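Adenylate kinase (Cryptosporidium parvum Iowa II, PDB 3BE4) probably catalyses reversible phosphoryl transfer between ATP and AMP. Local coordinates at residues 34-39 / 89-94. Residues are numbered along the deposited sequence; the frame is centred on the assembly and turned at random.
Sequences LSTGDM and DGFPRT. With AP5 (bis(adenosine)-5'-pentaphosphate), chain C.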
loop_
_atom_site.group_PDB
_atom_site.type_symbol
_atom_site.label_atom_id
_atom_site.label_comp_id
_atom_site.label_asym_id
_atom_site.label_seq_id
_atom_site.Cartn_x
_atom_site.Cartn_y
_atom_site.Cartn_z
ATOM N N LEU A 34 -6.167 -2.969 -2.693
ATOM C CA LEU A 34 -6.079 -3.669 -1.451
ATOM C C LEU A 34 -4.852 -3.261 -0.625
ATOM O O LEU A 34 -3.771 -3.681 -1.002
ATOM C CB LEU A 34 -5.992 -5.171 -1.720
ATOM C CG LEU A 34 -7.268 -6.008 -2.124
ATOM C CD1 LEU A 34 -7.663 -5.745 -3.450
ATOM C CD2 LEU A 34 -6.974 -7.534 -2.099
ATOM N N SER A 35 -5.040 -2.333 0.320
ATOM C CA SER A 35 -4.008 -1.928 1.219
ATOM C C SER A 35 -4.259 -2.766 2.447
ATOM O O SER A 35 -5.272 -2.477 3.109
ATOM C CB SER A 35 -4.118 -0.441 1.490
ATOM O OG SER A 35 -3.440 -0.055 2.677
ATOM N N THR A 36 -3.336 -3.730 2.825
ATOM C CA THR A 36 -3.621 -4.448 3.979
ATOM C C THR A 36 -3.476 -3.546 5.267
ATOM O O THR A 36 -4.186 -3.845 6.269
ATOM C CB THR A 36 -2.609 -5.590 4.110
ATOM O OG1 THR A 36 -1.396 -5.147 3.592
ATOM C CG2 THR A 36 -3.076 -6.780 3.229
ATOM N N GLY A 37 -2.776 -2.442 5.183
ATOM C CA GLY A 37 -2.739 -1.504 6.369
ATOM C C GLY A 37 -4.132 -0.830 6.491
ATOM O O GLY A 37 -4.673 -0.799 7.611
ATOM N N ASP A 38 -4.699 -0.369 5.394
ATOM C CA ASP A 38 -6.036 0.193 5.583
ATOM C C ASP A 38 -7.057 -0.843 5.994
ATOM O O ASP A 38 -7.964 -0.496 6.771
ATOM C CB ASP A 38 -6.552 0.788 4.242
ATOM C CG ASP A 38 -5.747 2.014 3.715
ATOM O OD1 ASP A 38 -4.865 2.713 4.466
ATOM O OD2 ASP A 38 -6.007 2.360 2.453
ATOM N N MET A 39 -6.995 -2.066 5.480
ATOM C CA MET A 39 -7.837 -3.217 5.815
ATOM C C MET A 39 -7.727 -3.593 7.301
ATOM O O MET A 39 -8.714 -3.830 7.994
ATOM C CB MET A 39 -7.577 -4.437 4.928
ATOM C CG MET A 39 -7.914 -4.232 3.451
ATOM S SD MET A 39 -6.932 -5.281 2.245
ATOM C CE MET A 39 -7.332 -6.946 2.819
ATOM N N ASP A 89 -1.055 -3.131 -2.075
ATOM C CA ASP A 89 -0.284 -1.979 -1.643
ATOM C C ASP A 89 0.074 -2.384 -0.159
ATOM O O ASP A 89 -0.730 -2.460 0.769
ATOM C CB ASP A 89 -1.332 -0.811 -1.671
ATOM C CG ASP A 89 -0.940 0.382 -0.804
ATOM O OD1 ASP A 89 0.176 0.380 -0.136
ATOM O OD2 ASP A 89 -1.803 1.342 -0.796
ATOM N N GLY A 90 1.386 -2.618 -0.071
ATOM C CA GLY A 90 1.825 -3.057 1.299
ATOM C C GLY A 90 1.660 -4.543 1.498
ATOM O O GLY A 90 1.587 -4.979 2.636
ATOM N N PHE A 91 1.290 -5.255 0.451
ATOM C CA PHE A 91 1.149 -6.748 0.530
ATOM C C PHE A 91 1.503 -7.189 -0.846
ATOM O O PHE A 91 1.015 -6.614 -1.817
ATOM C CB PHE A 91 -0.331 -7.155 0.838
ATOM C CG PHE A 91 -0.531 -8.617 0.775
ATOM C CD1 PHE A 91 -0.428 -9.407 1.934
ATOM C CD2 PHE A 91 -0.703 -9.223 -0.448
ATOM C CE1 PHE A 91 -0.542 -10.835 1.809
ATOM C CE2 PHE A 91 -0.849 -10.642 -0.529
ATOM C CZ PHE A 91 -0.721 -11.424 0.574
ATOM N N PRO A 92 2.216 -8.258 -0.961
ATOM C CA PRO A 92 2.942 -8.927 0.178
ATOM C C PRO A 92 4.054 -8.108 0.781
ATOM O O PRO A 92 4.613 -7.292 0.085
ATOM C CB PRO A 92 3.635 -10.173 -0.541
ATOM C CG PRO A 92 3.689 -9.776 -1.923
ATOM C CD PRO A 92 2.472 -8.904 -2.251
ATOM N N ARG A 93 4.457 -8.374 2.026
ATOM C CA ARG A 93 5.577 -7.630 2.505
ATOM C C ARG A 93 6.564 -8.611 3.145
ATOM O O ARG A 93 7.547 -8.179 3.686
ATOM C CB ARG A 93 5.087 -6.294 3.310
ATOM C CG ARG A 93 4.444 -6.553 4.557
ATOM C CD ARG A 93 4.446 -5.230 5.291
ATOM N NE ARG A 93 3.357 -4.330 4.799
ATOM C CZ ARG A 93 3.321 -3.048 5.140
ATOM N NH1 ARG A 93 4.269 -2.418 5.849
ATOM N NH2 ARG A 93 2.220 -2.359 4.721
ATOM N N THR A 94 6.335 -9.936 3.018
ATOM C CA THR A 94 7.317 -10.945 3.421
ATOM C C THR A 94 7.282 -12.028 2.317
ATOM O O THR A 94 6.328 -12.143 1.542
ATOM C CB THR A 94 6.973 -11.662 4.744
ATOM O OG1 THR A 94 5.715 -12.398 4.565
ATOM C CG2 THR A 94 6.863 -10.704 5.877
HETATM P PA AP5 C . 0.274 0.703 5.974
HETATM O O1A AP5 C . -1.014 1.504 6.231
HETATM O O2A AP5 C . 0.495 0.100 4.667
HETATM O O3A AP5 C . 1.531 1.613 6.368
HETATM P PB AP5 C . 3.029 1.612 5.835
HETATM O O1B AP5 C . 3.418 0.299 5.356
HETATM O O2B AP5 C . 3.861 2.341 6.898
HETATM O O3B AP5 C . 2.835 2.620 4.504
HETATM P PG AP5 C . 2.075 3.985 4.394
HETATM O O1G AP5 C . 2.535 4.856 5.511
HETATM O O2G AP5 C . 0.645 3.664 4.244
HETATM O O3G AP5 C . 2.755 4.438 3.042
HETATM P PD AP5 C . 2.219 4.713 1.525
HETATM O O1D AP5 C . 0.805 4.326 1.463
HETATM O O2D AP5 C . 3.234 4.114 0.642
HETATM O O3D AP5 C . 2.421 6.295 1.394
HETATM P PE AP5 C . 1.299 7.423 1.303
HETATM O O1E AP5 C . 0.458 7.334 2.463
HETATM O O2E AP5 C . 0.636 7.435 -0.060
HETATM O O5F AP5 C . 0.450 -0.497 7.014
HETATM C C5F AP5 C . 0.108 -0.116 8.356
HETATM C C4F AP5 C . 0.793 -1.243 9.235
HETATM O O4F AP5 C . -0.072 -2.353 9.208
HETATM C C3F AP5 C . 2.127 -1.756 8.842
HETATM O O3F AP5 C . 3.171 -0.933 9.314
HETATM C C2F AP5 C . 2.054 -3.096 9.602
HETATM O O2F AP5 C . 2.101 -2.881 11.065
HETATM C C1F AP5 C . 0.659 -3.597 9.276
HETATM N N9A AP5 C . 0.651 -4.292 8.016
HETATM C C8A AP5 C . 0.025 -3.781 6.846
HETATM N N7A AP5 C . 0.160 -4.639 5.849
HETATM C C5A AP5 C . 0.837 -5.763 6.362
HETATM C C6A AP5 C . 1.184 -6.967 5.780
HETATM N N6A AP5 C . 1.111 -7.324 4.493
HETATM N N1A AP5 C . 1.863 -7.852 6.655
HETATM C C2A AP5 C . 1.998 -7.528 7.922
HETATM N N3A AP5 C . 1.667 -6.371 8.536
HETATM C C4A AP5 C . 0.973 -5.470 7.699
HETATM O O5J AP5 C . 2.206 8.705 1.296
HETATM C C5J AP5 C . 2.907 9.140 2.562
HETATM C C4J AP5 C . 2.945 10.681 2.478
HETATM O O4J AP5 C . 3.705 11.209 1.374
HETATM C C3J AP5 C . 1.542 11.294 2.492
HETATM O O3J AP5 C . 1.557 12.471 3.271
HETATM C C2J AP5 C . 1.483 11.675 1.046
HETATM O O2J AP5 C . 0.628 12.791 0.847
HETATM C C1J AP5 C . 2.793 12.157 0.597
HETATM N N9B AP5 C . 3.219 11.957 -0.753
HETATM C C8B AP5 C . 2.852 10.916 -1.604
HETATM N N7B AP5 C . 3.530 11.063 -2.758
HETATM C C5B AP5 C . 4.318 12.185 -2.662
HETATM C C6B AP5 C . 5.358 12.733 -3.477
HETATM N N6B AP5 C . 5.625 12.186 -4.663
HETATM N N1B AP5 C . 5.993 13.853 -3.035
HETATM C C2B AP5 C . 5.735 14.349 -1.749
HETATM N N3B AP5 C . 4.819 13.813 -0.885
HETATM C C4B AP5 C . 4.169 12.663 -1.298
HETATM O O HOH W 1 -0.672 -1.916 3.440
#
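G90 O, which lies 3.1 Å from T36 OG1 across the contact, accepts from R93 and from the ligand. R93 NE reaches it at 2.9 Å, nearly straight at 159° but from above the carbonyl plane, with a weak bond from R93 NH2 beside it, and N6A of the bound AP5 donates to it at 3.0 Å. T36 OG1 stands between its own backbone N and carbonyl carbon (chi1 34°), from which it donates to AP5 N7A at 2.8 Å. This adenine is thus read along one edge by both segments, while the R93 guanidinium lies with a face over its C8A and sends NH1 and NH2 to the phosphate oxygen O1B. The other branch of T36, CG2, sits 3.7 Å from F91 CB, the two side chains crossing at about a right angle; V69 of helix 66-78 touches both. A water joins the backbones to the ligand: it donates to D89 O at 2.7 Å and to AP5 O2A, and accepts from G37 N at 2.8 Å. Behind the site, D89 N bonds L34 O at 3.0 Å, and S35 OG caps helix 36-45 through D38 N. Such a pocket, at the C-terminal ends of neighbouring parallel strands 32-35 and 86-89, is consistent with the AMP site of the adenylate kinase P-loop fold.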